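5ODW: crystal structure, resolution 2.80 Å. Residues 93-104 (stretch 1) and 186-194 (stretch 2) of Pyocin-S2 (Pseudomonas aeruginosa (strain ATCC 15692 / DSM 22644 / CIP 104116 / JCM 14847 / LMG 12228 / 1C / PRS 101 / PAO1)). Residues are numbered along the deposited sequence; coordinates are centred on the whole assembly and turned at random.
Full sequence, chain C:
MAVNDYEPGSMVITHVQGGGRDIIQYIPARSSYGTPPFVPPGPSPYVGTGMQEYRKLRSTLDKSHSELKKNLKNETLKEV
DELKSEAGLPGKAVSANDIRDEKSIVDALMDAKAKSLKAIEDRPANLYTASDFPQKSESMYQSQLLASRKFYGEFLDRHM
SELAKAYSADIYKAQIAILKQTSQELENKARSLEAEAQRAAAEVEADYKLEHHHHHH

Stretch 1 93-104: AVSANDIRDEKS
Stretch 2 (186-194) LENKARSLE

Two segments of one Pyocin-S2 chain, at least 83 residues apart wherever they touch, pack here as nearly antiparallel helices. Residues 96-104 begin one helix, which runs on past the stretch, and 186-194 lie within another; their N-to-C directions differ by 157° and their axes approach to 9.5 Å. Register is fixed by two CA pairs: Ala96 CA lies 6.3 Å from Ala190 CA, and Lys103 CA lies 6.1 Å from Leu186 CA. No hydrogen bond crosses between them; the contact, burying 460 Å² in all, is mainly one of packing.

Stretch 1 enters in extended form at Ala93 (phi/psi -119/122). Val94 (-119/-41, chi1 m) points its CB away, yet its backbone comes close: Val94 O lies 3.5 Å from Leu193 CD1. Ser95 (-54/155, chi1 t) is the N-cap, a place suited to a short hydroxyl side chain that can accept from a free backbone NH; Asn97 N donates to Ser95 OG at 3.4 Å, a weak bond. The backbone then turns helical, with phi near -65 and psi near -43, and Ile99 N donates to Ser95 O at 3.0 Å.

Ala96, small and set sideways, admits Leu193 (chi1 t, chi2 p) right up to the backbone: Ala96 CA is 3.2 Å from Leu193 CD2, and Ala96 CB 3.4 Å from the same methyl. Asn97 (chi1 t) faces away, and its OD1 accepts a weak bond from Arg100 NH2 at 2.8 Å.

Ile99 (chi1 m, chi2 t) is the centre of the contact, a buried branched knob in a hole made by Leu186, Lys189, Ala190 and Leu193. Its CG2 reaches Ala190 CB at 3.8 Å and Leu186 O at 3.5 Å, while its CD1 lies 4.0 Å from Leu193 CD2. Ala190, with a single methyl, is one wall of the hole. Lys189 (chi1 m) is extended from chi2 to chi4, all t, and Ile99 CD1 meets Lys189 CB at 3.9 Å.

Arg100 points away. Glu102 (chi1 t, chi2 t) points toward the partner, and its OE1 comes within 3.5 Å of Leu186 CD2, a contact of carboxylate with methyl. One turn after Ile99, Lys103 (chi1 to chi3 t, chi4 m) also points toward stretch 2. Lys103 CA is 3.6 Å from Leu186 CD1, so buried Leu186 (chi1 m, chi2 t) packs against the lysine's base; farther out, Lys103 CE lies 4.0 Å from Glu187 OE1, and its amine is hydrogen-bonded elsewhere in the structure. Ser104 (chi1 m) turns away and donates its OG to Arg100 O at 2.8 Å, satisfying its hydroxyl within its own helix.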

# COMPACT_ATOMS: atom_id res chain seq x y z
N ALA C 93 47.39 4.40 58.33
CA ALA C 93 47.96 5.71 58.56
C ALA C 93 47.75 6.15 59.99
O ALA C 93 46.63 6.24 60.48
CB ALA C 93 47.34 6.73 57.61
N VAL C 94 48.86 6.43 60.65
CA VAL C 94 48.87 6.90 62.04
C VAL C 94 49.50 8.31 62.21
O VAL C 94 49.00 9.10 63.00
CB VAL C 94 49.54 5.87 62.99
CG1 VAL C 94 48.73 4.58 63.04
CG2 VAL C 94 51.00 5.60 62.62
N SER C 95 50.62 8.58 61.49
CA SER C 95 51.37 9.84 61.52
C SER C 95 50.47 11.06 61.25
O SER C 95 49.41 10.91 60.63
CB SER C 95 52.51 9.77 60.51
OG SER C 95 53.29 10.96 60.49
N ALA C 96 50.86 12.25 61.73
CA ALA C 96 50.11 13.49 61.52
C ALA C 96 50.26 13.90 60.06
O ALA C 96 49.30 14.37 59.44
CB ALA C 96 50.66 14.59 62.41
N ASN C 97 51.48 13.70 59.52
CA ASN C 97 51.91 13.96 58.15
C ASN C 97 51.13 13.04 57.21
O ASN C 97 50.60 13.51 56.21
CB ASN C 97 53.43 13.69 58.06
CG ASN C 97 54.10 14.19 56.82
OD1 ASN C 97 54.67 15.28 56.80
ND2 ASN C 97 54.10 13.37 55.77
N ASP C 98 50.99 11.74 57.59
CA ASP C 98 50.27 10.69 56.86
C ASP C 98 48.74 10.84 56.82
O ASP C 98 48.15 10.56 55.78
CB ASP C 98 50.64 9.30 57.39
CG ASP C 98 51.85 8.68 56.73
OD1 ASP C 98 52.52 9.38 55.92
OD2 ASP C 98 52.11 7.49 57.00
N ILE C 99 48.11 11.24 57.95
CA ILE C 99 46.66 11.48 58.08
C ILE C 99 46.25 12.66 57.18
O ILE C 99 45.28 12.54 56.43
CB ILE C 99 46.28 11.66 59.58
CG1 ILE C 99 46.13 10.28 60.24
CG2 ILE C 99 45.04 12.52 59.78
CD1 ILE C 99 46.13 10.27 61.79
N ARG C 100 47.02 13.77 57.24
CA ARG C 100 46.84 14.99 56.44
C ARG C 100 47.03 14.68 54.96
O ARG C 100 46.26 15.21 54.14
CB ARG C 100 47.81 16.10 56.89
CG ARG C 100 48.09 17.23 55.88
CD ARG C 100 49.24 18.14 56.32
NE ARG C 100 50.52 17.42 56.42
CZ ARG C 100 51.41 17.34 55.44
NH1 ARG C 100 51.19 17.95 54.28
NH2 ARG C 100 52.54 16.67 55.61
N ASP C 101 48.04 13.84 54.61
CA ASP C 101 48.33 13.43 53.24
C ASP C 101 47.19 12.55 52.71
O ASP C 101 46.75 12.76 51.58
CB ASP C 101 49.68 12.69 53.15
CG ASP C 101 50.92 13.57 53.15
OD1 ASP C 101 50.84 14.73 52.68
OD2 ASP C 101 51.99 13.08 53.58
N GLU C 102 46.71 11.60 53.54
CA GLU C 102 45.61 10.66 53.27
C GLU C 102 44.30 11.42 53.08
O GLU C 102 43.56 11.07 52.17
CB GLU C 102 45.47 9.69 54.45
CG GLU C 102 44.74 8.39 54.18
CD GLU C 102 44.81 7.43 55.36
OE1 GLU C 102 44.95 7.90 56.51
OE2 GLU C 102 44.75 6.20 55.13
N LYS C 103 44.02 12.44 53.92
CA LYS C 103 42.79 13.22 53.78
C LYS C 103 42.71 13.85 52.39
O LYS C 103 41.68 13.70 51.74
CB LYS C 103 42.60 14.25 54.90
CG LYS C 103 41.16 14.82 54.95
CD LYS C 103 40.98 15.91 55.98
CE LYS C 103 39.88 16.88 55.61
NZ LYS C 103 40.35 17.93 54.67
N SER C 104 43.80 14.43 51.90
CA SER C 104 43.79 15.11 50.61
C SER C 104 43.39 14.16 49.49
O SER C 104 42.64 14.54 48.60
CB SER C 104 45.18 15.68 50.33
OG SER C 104 45.74 16.18 51.53
N LEU C 186 38.90 11.37 59.36
CA LEU C 186 40.30 11.75 59.20
C LEU C 186 40.66 13.01 60.02
O LEU C 186 41.70 12.97 60.71
CB LEU C 186 40.73 11.88 57.73
CG LEU C 186 40.81 10.55 56.93
CD1 LEU C 186 40.68 10.79 55.45
CD2 LEU C 186 42.06 9.76 57.22
N GLU C 187 39.86 14.06 59.94
CA GLU C 187 40.09 15.28 60.71
C GLU C 187 40.00 14.99 62.20
O GLU C 187 40.71 15.59 63.00
CB GLU C 187 39.16 16.41 60.27
CG GLU C 187 37.69 16.06 60.26
CD GLU C 187 36.90 16.97 59.34
OE1 GLU C 187 37.52 17.81 58.66
OE2 GLU C 187 35.66 16.84 59.29
N ASN C 188 39.09 14.10 62.58
CA ASN C 188 38.93 13.76 63.99
C ASN C 188 40.23 13.20 64.54
O ASN C 188 40.66 13.57 65.62
CB ASN C 188 37.85 12.69 64.16
CG ASN C 188 36.45 13.21 63.89
OD1 ASN C 188 36.26 14.38 63.54
ND2 ASN C 188 35.46 12.35 64.07
N LYS C 189 40.86 12.30 63.79
CA LYS C 189 42.12 11.73 64.21
C LYS C 189 43.18 12.83 64.26
O LYS C 189 43.95 12.92 65.21
CB LYS C 189 42.56 10.63 63.25
CG LYS C 189 41.80 9.33 63.37
CD LYS C 189 42.39 8.28 62.44
CE LYS C 189 41.62 6.97 62.50
NZ LYS C 189 42.20 5.96 61.57
N ALA C 190 43.18 13.67 63.24
CA ALA C 190 44.13 14.77 63.14
C ALA C 190 44.04 15.75 64.30
O ALA C 190 45.09 16.08 64.88
CB ALA C 190 43.97 15.51 61.83
N ARG C 191 42.80 16.19 64.65
CA ARG C 191 42.48 17.13 65.74
C ARG C 191 42.99 16.61 67.09
O ARG C 191 43.74 17.31 67.76
CB ARG C 191 40.97 17.39 65.81
CG ARG C 191 40.49 18.46 64.83
CD ARG C 191 40.09 19.73 65.54
NE ARG C 191 38.64 19.91 65.61
CZ ARG C 191 38.02 20.69 66.49
NH1 ARG C 191 38.72 21.36 67.40
NH2 ARG C 191 36.70 20.80 66.47
N SER C 192 42.62 15.35 67.43
CA SER C 192 43.00 14.63 68.66
C SER C 192 44.49 14.27 68.75
O SER C 192 45.05 14.21 69.86
CB SER C 192 42.15 13.36 68.81
OG SER C 192 42.36 12.49 67.72
N LEU C 193 45.07 13.99 67.58
CA LEU C 193 46.48 13.71 67.39
C LEU C 193 47.33 14.95 67.66
O LEU C 193 48.39 14.86 68.28
CB LEU C 193 46.70 13.24 65.95
CG LEU C 193 47.99 12.55 65.53
CD1 LEU C 193 47.85 11.05 65.73
CD2 LEU C 193 48.26 12.84 64.07
N GLU C 194 46.87 16.10 67.18
CA GLU C 194 47.57 17.37 67.39
C GLU C 194 47.32 17.83 68.83
O GLU C 194 48.24 18.36 69.45
CB GLU C 194 47.18 18.44 66.38
CG GLU C 194 48.22 19.54 66.25
CD GLU C 194 47.75 20.81 65.57
OE1 GLU C 194 47.20 20.72 64.45
OE2 GLU C 194 47.94 21.90 66.16